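Local coordinates for protein deoxyhypusine hydroxylase (Homo sapiens, PDB 4D50) that hydroxylates the deoxyhypusine side chain of translation factor eIF5A at a peroxo-bridged diiron centre, completing the synthesis of hypusine, at residues Met91-Ala96 with Ser116-Ile121; Leu59-Ala64 with Arg244-Glu249. All blocks are in the same frame, centred on the assembly; numbering follows the deposited sequence.

Contact 1. Residues Met91-Ala96 with Ser116-Ile121. With FE (Fe (III) ion), chain C; PER (peroxide ion), chain E.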
ATOM      1  N   MET A  91       9.478  -5.699   2.312  1.00 11.83           N
ATOM      2  CA  MET A  91       8.197  -5.203   1.820  0.50 11.76           C
ATOM      3  C   MET A  91       7.064  -5.582   2.792  1.00 11.46           C
ATOM      4  O   MET A  91       6.111  -4.805   3.003  1.00 10.24           O
ATOM      5  CB  MET A  91       7.997  -5.808   0.432  0.50 11.70           C
ATOM      6  CG  MET A  91       6.635  -5.885  -0.169  0.50 12.30           C
ATOM      7  SD  MET A  91       6.925  -6.663  -1.782  0.50 16.55           S
ATOM      8  CE  MET A  91       5.282  -6.480  -2.440  0.50  9.37           C
ATOM      9  N   VAL A  92       7.179  -6.767   3.376  1.00 10.42           N
ATOM     10  CA  VAL A  92       6.175  -7.250   4.259  1.00 11.37           C
ATOM     11  C   VAL A  92       6.322  -6.515   5.624  1.00 10.83           C
ATOM     12  O   VAL A  92       5.330  -6.073   6.221  1.00 13.19           O
ATOM     13  CB  VAL A  92       6.253  -8.776   4.411  1.00 12.51           C
ATOM     14  CG1 VAL A  92       5.329  -9.217   5.476  1.00 12.52           C
ATOM     15  CG2 VAL A  92       5.817  -9.444   3.085  1.00 12.58           C
ATOM     16  N   ARG A  93       7.556  -6.401   6.110  1.00 12.26           N
ATOM     17  CA  ARG A  93       7.798  -5.787   7.402  1.00 12.12           C
ATOM     18  C   ARG A  93       7.464  -4.318   7.314  1.00 10.51           C
ATOM     19  O   ARG A  93       6.881  -3.763   8.267  1.00 10.29           O
ATOM     20  CB  ARG A  93       9.277  -6.026   7.886  1.00 12.27           C
ATOM     21  CG  ARG A  93       9.613  -7.530   8.101  1.00 12.31           C
ATOM     22  CD  ARG A  93      11.078  -7.733   8.530  1.00 14.46           C
ATOM     23  NE  ARG A  93      11.272  -6.973   9.763  1.00 14.40           N
ATOM     24  CZ  ARG A  93      12.295  -6.208  10.111  1.00 13.27           C
ATOM     25  NH1 ARG A  93      13.385  -6.096   9.367  1.00 13.19           N
ATOM     26  NH2 ARG A  93      12.219  -5.534  11.258  1.00 14.73           N
ATOM     27  N   HIS A  94       7.821  -3.679   6.200  1.00 11.04           N
ATOM     28  CA  HIS A  94       7.489  -2.256   5.992  1.00 10.55           C
ATOM     29  C   HIS A  94       5.984  -2.101   6.093  1.00  8.87           C
ATOM     30  O   HIS A  94       5.464  -1.204   6.857  1.00  7.73           O
ATOM     31  CB  HIS A  94       8.017  -1.686   4.656  1.00 10.60           C
ATOM     32  CG  HIS A  94       6.976  -1.018   3.849  1.00 10.77           C
ATOM     33  ND1 HIS A  94       6.454   0.221   4.159  1.00 11.09           N
ATOM     34  CD2 HIS A  94       6.341  -1.440   2.741  1.00 12.24           C
ATOM     35  CE1 HIS A  94       5.505   0.507   3.286  1.00 12.96           C
ATOM     36  NE2 HIS A  94       5.432  -0.479   2.410  1.00 12.78           N
ATOM     37  N   GLU A  95       5.261  -2.958   5.399  1.00  8.42           N
ATOM     38  CA  GLU A  95       3.812  -2.812   5.332  1.00  8.59           C
ATOM     39  C   GLU A  95       3.171  -2.955   6.725  1.00  8.19           C
ATOM     40  O   GLU A  95       2.190  -2.294   7.047  1.00  9.08           O
ATOM     41  CB  GLU A  95       3.145  -3.775   4.311  1.00  8.82           C
ATOM     42  CG  GLU A  95       1.899  -3.228   3.696  1.00  9.70           C
ATOM     43  CD  GLU A  95       2.134  -2.012   2.821  1.00 10.71           C
ATOM     44  OE1 GLU A  95       3.033  -2.010   1.903  1.00 11.56           O
ATOM     45  OE2 GLU A  95       1.492  -0.946   3.089  1.00 13.43           O
ATOM     46  N   ALA A  96       3.713  -3.857   7.512  1.00  7.63           N
ATOM     47  CA  ALA A  96       3.188  -4.085   8.916  1.00  7.94           C
ATOM     48  C   ALA A  96       3.503  -2.790   9.744  1.00  7.45           C
ATOM     49  O   ALA A  96       2.625  -2.384  10.529  1.00  6.40           O
ATOM     50  CB  ALA A  96       3.823  -5.323   9.592  1.00  8.77           C
ATOM     51  N   SER A 116      12.426   2.423  14.206  1.00 11.48           N
ATOM     52  CA  SER A 116      12.931   3.502  13.427  1.00 11.65           C
ATOM     53  C   SER A 116      14.415   3.354  13.192  1.00 13.91           C
ATOM     54  O   SER A 116      14.938   4.054  12.309  1.00 14.82           O
ATOM     55  CB  SER A 116      12.649   4.868  14.111  1.00 10.80           C
ATOM     56  OG  SER A 116      11.232   5.137  14.095  1.00  9.12           O
ATOM     57  N   SER A 117      15.062   2.478  13.979  1.00 14.66           N
ATOM     58  CA  SER A 117      16.451   2.138  13.843  1.00 16.93           C
ATOM     59  C   SER A 117      16.716   0.741  13.285  1.00 16.44           C
ATOM     60  O   SER A 117      17.827   0.208  13.388  1.00 16.62           O
ATOM     61  CB  SER A 117      17.160   2.291  15.169  1.00 18.74           C
ATOM     62  OG  SER A 117      17.280   3.695  15.433  1.00 24.82           O
ATOM     63  N   ASP A 118      15.722   0.157  12.649  1.00 13.61           N
ATOM     64  CA  ASP A 118      15.882  -1.193  12.086  1.00 13.33           C
ATOM     65  C   ASP A 118      16.949  -1.193  11.036  1.00 12.23           C
ATOM     66  O   ASP A 118      17.085  -0.205  10.311  1.00 12.85           O
ATOM     67  CB  ASP A 118      14.585  -1.654  11.419  1.00 12.99           C
ATOM     68  CG  ASP A 118      14.567  -3.129  11.165  1.00 13.90           C
ATOM     69  OD1 ASP A 118      14.242  -3.889  12.107  1.00 16.04           O
ATOM     70  OD2 ASP A 118      14.881  -3.546  10.038  1.00 14.27           O
ATOM     71  N   PRO A 119      17.735  -2.269  10.949  1.00 13.63           N
ATOM     72  CA  PRO A 119      18.778  -2.330   9.901  1.00 15.43           C
ATOM     73  C   PRO A 119      18.301  -2.266   8.431  1.00 14.98           C
ATOM     74  O   PRO A 119      19.087  -1.847   7.570  1.00 15.46           O
ATOM     75  CB  PRO A 119      19.481  -3.660  10.171  1.00 14.68           C
ATOM     76  CG  PRO A 119      18.792  -4.340  11.309  1.00 15.98           C
ATOM     77  CD  PRO A 119      17.797  -3.399  11.903  1.00 16.37           C
ATOM     78  N   VAL A 120      17.040  -2.642   8.166  1.00 16.15           N
ATOM     79  CA  VAL A 120      16.420  -2.714   6.833  1.00 15.42           C
ATOM     80  C   VAL A 120      15.814  -1.326   6.633  1.00 16.44           C
ATOM     81  O   VAL A 120      14.910  -0.893   7.360  1.00 13.04           O
ATOM     82  CB  VAL A 120      15.324  -3.778   6.769  1.00 15.23           C
ATOM     83  CG1 VAL A 120      14.555  -3.708   5.462  1.00 15.37           C
ATOM     84  CG2 VAL A 120      15.936  -5.193   6.955  1.00 12.91           C
ATOM     85  N   ILE A 121      16.347  -0.642   5.669  1.00 14.50           N
ATOM     86  CA  ILE A 121      16.108   0.795   5.482  1.00 16.69           C
ATOM     87  C   ILE A 121      14.617   1.117   5.204  1.00 14.40           C
ATOM     88  O   ILE A 121      14.081   2.089   5.785  1.00 12.36           O
ATOM     89  CB  ILE A 121      16.987   1.347   4.387  1.00 16.84           C
ATOM     90  CG1 ILE A 121      16.866   2.855   4.316  1.00 20.46           C
ATOM     91  CG2 ILE A 121      16.665   0.727   3.000  1.00 17.75           C
ATOM     92  CD1 ILE A 121      17.311   3.574   5.563  1.00 22.23           C
TER
HETATM   93 FE    FE C 301       4.071  -0.741   0.653  1.00 14.36          FE
HETATM   94  O1  PER E 303       5.000  -2.436  -0.454  1.00 21.40           O
HETATM   95  O2  PER E 303       5.167  -2.757  -1.954  1.00 18.93           O
HETATM   96  O   HOH W   1       2.870   0.942   1.337  1.00 12.15           O
HETATM   97  O   HOH W   2       2.475  -1.085  -0.733  1.00 26.36           O

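Contact 2. Residues Leu59-Ala64 with Arg244-Glu249. With FE (Fe (III) ion), chain D; PER (peroxide ion), chain E.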
ATOM      1  N   LEU A  59       1.204 -11.328  -1.500  1.00  9.56           N
ATOM      2  CA  LEU A  59      -0.022 -11.538  -0.731  1.00 10.70           C
ATOM      3  C   LEU A  59       0.179 -11.082   0.713  1.00  9.63           C
ATOM      4  O   LEU A  59      -0.624 -10.355   1.250  1.00  9.38           O
ATOM      5  CB  LEU A  59      -0.474 -13.002  -0.812  1.00 10.92           C
ATOM      6  CG  LEU A  59      -1.785 -13.264  -0.072  1.00 11.95           C
ATOM      7  CD1 LEU A  59      -2.996 -12.525  -0.587  1.00 13.10           C
ATOM      8  CD2 LEU A  59      -2.026 -14.808  -0.133  1.00 13.49           C
ATOM      9  N   LYS A  60       1.294 -11.469   1.345  1.00  9.30           N
ATOM     10  CA  LYS A  60       1.492 -11.167   2.765  1.00  9.75           C
ATOM     11  C   LYS A  60       1.516  -9.668   3.091  1.00 10.25           C
ATOM     12  O   LYS A  60       0.967  -9.224   4.092  1.00 11.10           O
ATOM     13  CB  LYS A  60       2.764 -11.796   3.278  1.00 10.86           C
ATOM     14  CG  LYS A  60       2.700 -13.303   3.484  1.00 11.46           C
ATOM     15  CD  LYS A  60       3.954 -13.824   4.194  1.00 13.32           C
ATOM     16  CE  LYS A  60       5.156 -13.793   3.295  1.00 15.14           C
ATOM     17  NZ  LYS A  60       6.338 -14.495   3.839  1.00 18.34           N
ATOM     18  N   HIS A  61       2.112  -8.902   2.224  1.00 12.20           N
ATOM     19  CA  HIS A  61       2.161  -7.458   2.416  1.00 11.90           C
ATOM     20  C   HIS A  61       0.793  -6.818   2.193  1.00 12.32           C
ATOM     21  O   HIS A  61       0.446  -5.850   2.900  1.00 11.77           O
ATOM     22  CB  HIS A  61       3.312  -6.859   1.618  1.00 12.80           C
ATOM     23  CG  HIS A  61       2.884  -6.091   0.408  1.00 13.46           C
ATOM     24  ND1 HIS A  61       2.223  -6.669  -0.650  1.00 14.53           N
ATOM     25  CD2 HIS A  61       2.983  -4.765   0.138  1.00 13.65           C
ATOM     26  CE1 HIS A  61       2.008  -5.728  -1.576  1.00 14.12           C
ATOM     27  NE2 HIS A  61       2.427  -4.558  -1.093  1.00 13.47           N
ATOM     28  N   GLU A  62      -0.046  -7.405   1.337  1.00 11.19           N
ATOM     29  CA  GLU A  62      -1.450  -6.914   1.162  1.00 11.79           C
ATOM     30  C   GLU A  62      -2.289  -7.205   2.462  1.00 10.66           C
ATOM     31  O   GLU A  62      -3.184  -6.437   2.875  1.00  9.12           O
ATOM     32  CB  GLU A  62      -2.069  -7.576  -0.030  1.00 14.51           C
ATOM     33  CG  GLU A  62      -2.962  -6.720  -0.908  1.00 19.21           C
ATOM     34  CD  GLU A  62      -2.148  -5.746  -1.745  1.00 23.37           C
ATOM     35  OE1 GLU A  62      -1.191  -6.154  -2.431  1.00 31.92           O
ATOM     36  OE2 GLU A  62      -2.410  -4.544  -1.587  1.00 30.32           O
ATOM     37  N   LEU A  63      -1.990  -8.332   3.062  1.00  9.05           N
ATOM     38  CA  LEU A  63      -2.638  -8.663   4.333  1.00  8.88           C
ATOM     39  C   LEU A  63      -2.375  -7.555   5.278  1.00  8.72           C
ATOM     40  O   LEU A  63      -3.260  -7.119   6.042  1.00 10.55           O
ATOM     41  CB  LEU A  63      -2.132  -9.953   4.937  1.00  8.61           C
ATOM     42  CG  LEU A  63      -2.137 -11.214   4.065  1.00  8.73           C
ATOM     43  CD1 LEU A  63      -1.439 -12.316   4.806  1.00  8.85           C
ATOM     44  CD2 LEU A  63      -3.540 -11.607   3.755  1.00  9.00           C
ATOM     45  N   ALA A  64      -1.098  -7.215   5.396  1.00  8.77           N
ATOM     46  CA  ALA A  64      -0.747  -6.161   6.386  1.00  8.20           C
ATOM     47  C   ALA A  64      -1.376  -4.833   5.984  1.00  8.72           C
ATOM     48  O   ALA A  64      -1.881  -4.110   6.869  1.00  9.42           O
ATOM     49  CB  ALA A  64       0.775  -5.973   6.508  1.00  8.64           C
ATOM     50  N   ARG A 244       8.966  -1.685  -8.553  1.00 10.31           N
ATOM     51  CA  ARG A 244       8.425  -2.186  -9.809  1.00  9.94           C
ATOM     52  C   ARG A 244       7.044  -2.817  -9.620  1.00  9.66           C
ATOM     53  O   ARG A 244       6.130  -2.592 -10.416  1.00 10.37           O
ATOM     54  CB  ARG A 244       9.364  -3.154 -10.480  1.00 11.02           C
ATOM     55  CG  ARG A 244      10.770  -2.612 -10.825  1.00 10.45           C
ATOM     56  CD  ARG A 244      11.697  -3.749 -11.279  1.00 10.35           C
ATOM     57  NE  ARG A 244      11.144  -4.249 -12.515  1.00 10.16           N
ATOM     58  CZ  ARG A 244      11.192  -5.504 -12.938  1.00 10.08           C
ATOM     59  NH1 ARG A 244      11.735  -6.466 -12.206  1.00 10.54           N
ATOM     60  NH2 ARG A 244      10.557  -5.761 -14.038  1.00  9.80           N
ATOM     61  N   HIS A 245       6.874  -3.550  -8.536  1.00 10.12           N
ATOM     62  CA  HIS A 245       5.511  -4.077  -8.176  1.00 11.27           C
ATOM     63  C   HIS A 245       4.456  -2.986  -8.004  1.00 10.37           C
ATOM     64  O   HIS A 245       3.323  -3.120  -8.509  1.00 10.35           O
ATOM     65  CB  HIS A 245       5.559  -4.976  -6.943  1.00 12.44           C
ATOM     66  CG  HIS A 245       4.566  -4.606  -5.913  1.00 12.82           C
ATOM     67  ND1 HIS A 245       3.242  -4.971  -6.023  1.00 14.08           N
ATOM     68  CD2 HIS A 245       4.697  -3.981  -4.720  1.00 14.93           C
ATOM     69  CE1 HIS A 245       2.581  -4.488  -4.991  1.00 14.69           C
ATOM     70  NE2 HIS A 245       3.448  -3.964  -4.144  1.00 14.47           N
ATOM     71  N   GLU A 246       4.806  -1.867  -7.333  1.00  9.76           N
ATOM     72  CA  GLU A 246       3.850  -0.834  -7.098  1.00 10.35           C
ATOM     73  C   GLU A 246       3.438  -0.148  -8.408  1.00  9.50           C
ATOM     74  O   GLU A 246       2.257   0.170  -8.592  1.00 11.61           O
ATOM     75  CB  GLU A 246       4.426   0.168  -6.058  1.00 11.38           C
ATOM     76  CG  GLU A 246       3.380   0.759  -5.152  1.00 12.89           C
ATOM     77  CD  GLU A 246       2.681  -0.267  -4.314  1.00 12.80           C
ATOM     78  OE1 GLU A 246       3.320  -1.000  -3.563  1.00 15.69           O
ATOM     79  OE2 GLU A 246       1.445  -0.337  -4.458  1.00 17.41           O
ATOM     80  N   CYS A 247       4.414   0.007  -9.288  1.00  9.62           N
ATOM     81  CA  CYS A 247       4.232   0.556 -10.647  1.00  9.31           C
ATOM     82  C   CYS A 247       3.323  -0.361 -11.474  1.00  9.34           C
ATOM     83  O   CYS A 247       2.402   0.095 -12.116  1.00  7.40           O
ATOM     84  CB  CYS A 247       5.565   0.839 -11.306  1.00  9.91           C
ATOM     85  SG  CYS A 247       6.368   2.282 -10.590  1.00 10.88           S
ATOM     86  N   ALA A 248       3.506  -1.676 -11.329  1.00 10.62           N
ATOM     87  CA  ALA A 248       2.680  -2.620 -12.021  1.00 10.92           C
ATOM     88  C   ALA A 248       1.212  -2.525 -11.513  1.00 11.43           C
ATOM     89  O   ALA A 248       0.235  -2.538 -12.299  1.00 12.84           O
ATOM     90  CB  ALA A 248       3.219  -4.011 -11.804  1.00 11.41           C
ATOM     91  N   GLU A 249       1.042  -2.466 -10.188  1.00 11.08           N
ATOM     92  CA  GLU A 249      -0.277  -2.289  -9.603  1.00 13.51           C
ATOM     93  C   GLU A 249      -0.930  -1.032 -10.105  1.00 12.18           C
ATOM     94  O   GLU A 249      -2.116  -1.061 -10.398  1.00 12.78           O
ATOM     95  CB  GLU A 249      -0.219  -2.221  -8.076  1.00 16.51           C
ATOM     96  CG  GLU A 249      -0.223  -3.539  -7.348  1.00 21.85           C
ATOM     97  CD  GLU A 249      -0.987  -3.498  -5.996  1.00 23.11           C
ATOM     98  OE1 GLU A 249      -1.740  -2.559  -5.626  1.00 31.22           O
ATOM     99  OE2 GLU A 249      -0.828  -4.469  -5.275  1.00 32.65           O
TER
HETATM  100 FE    FE D 302       3.029  -2.710  -2.382  1.00 16.41          FE
HETATM  101  O1  PER E 303       5.000  -2.436  -0.454  1.00 21.40           O
HETATM  102  O2  PER E 303       5.167  -2.757  -1.954  1.00 18.93           O
HETATM  103  O   HOH W   3      -3.549  -3.971  -4.070  1.00 37.30           O
HETATM  104  O   HOH W   4       0.946  -2.511  -2.919  1.00 13.42           O
HETATM  105  O   HOH W   2       2.475  -1.085  -0.733  1.00 26.36           O

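Contact 1. Residues Met91-Ala96 with Ser116-Ile121
Arg93 and Asp118 join a turn of helix 90-103 to the irregular loop that leads into helix 121-140, whose N-cap position is held by Val120. The two helix residues after Arg93, His94 and Glu95, bind iron. The loop forms an Asx turn: Asp118 OD2 accepts a hydrogen bond from the backbone N of Val120 at 3.0 Å. The same carboxylate receives the end of Arg93, whose chain bends at its third torsion (chi3 58°), in a two-nitrogen, end-on salt bridge. Arg93 NH2 gives an almost straight bond to Asp118 OD1 (2.7 Å, 177°), within the guanidinium plane but well above that of the carboxylate, since the two flat groups are turned 55° apart. NH1 reaches Asp118 OD2 at 3.0 Å on the syn side, tilted out of the carboxylate plane; the Val120 amide comes on the anti side, tilted to the opposite face. Val120 CG2 lies at the guanidinium edge, 3.6 Å from Arg93 NH1. An asparagine in place of Asp118 would probably deprive Arg93 of this countercharge and weaken its two-pronged hold on the loop. Arg93 NE is tied to Leu83 O of helix 76-84, and both Arg93 and Asp118 pack on Val123 of helix 121-140.

Contact 2. Residues Leu59-Ala64 with Arg244-Glu249
His61 and His245 meet through a shared iron(III) ion, in a buried, metal-mediated contact between helix 57-70 and helix 241-254 near the middle of the chain. The short helical segments keep their axes 13.6 Å apart, crossing at -73°, so that side chains and metal bridge the interval. His61 NE2 binds the ion at 2.3 Å and His245 NE2 at 2.2 Å. The rings arrive from opposite directions with planes turned 84° apart, and neither nitrogen donates to the other. Each imidazole is steadied at its far nitrogen: His61 ND1 is hydrogen-bonded to Leu58 O, His245 ND1 to Ser277 OG. Glu246 binds through one oxygen, OE1, at 2.1 Å; a bend at its second torsion (chi2 62°) curls the carboxylate back to the metal, and OE2 accepts from water 4, itself a ligand. Peroxide O2, 2.2 Å from the iron, lies in the plane of the His245 ring at its edge, and water 2 completes six ligands. Beside the metal, Glu62 OE1 and Glu249 OE2 stand 3.3 Å apart, two acceptors with no hydrogen bond between them. Water 3 links the same side chains, donating to Glu249 OE1 and weakly to Glu62 OE2. Histidine and glutamate ligands from HEAT-like repeats 1 and 5 thus assemble one half of the peroxo-diiron(III) active site of deoxyhypusine hydroxylase.

In the fold
Both contacts involve the helical HEAT-like repeats, yet they differ in chemistry and depth. Contact 1 is local and only partly buried: within a single repeat, a salt bridge ties a helix to a loop, while the same helix offers iron ligands on another side. Contact 2 is buried nearer the chain centre and joins segments 180 residues apart in the chain through metal coordination. Their centres lie about 15 Å apart, and they meet at the diiron site, where Glu95 CG packs on the backbone O of His61. Each supplies ligands to one iron, with His212 adding to the ion of contact 1, and peroxide and water 2 span the two metals.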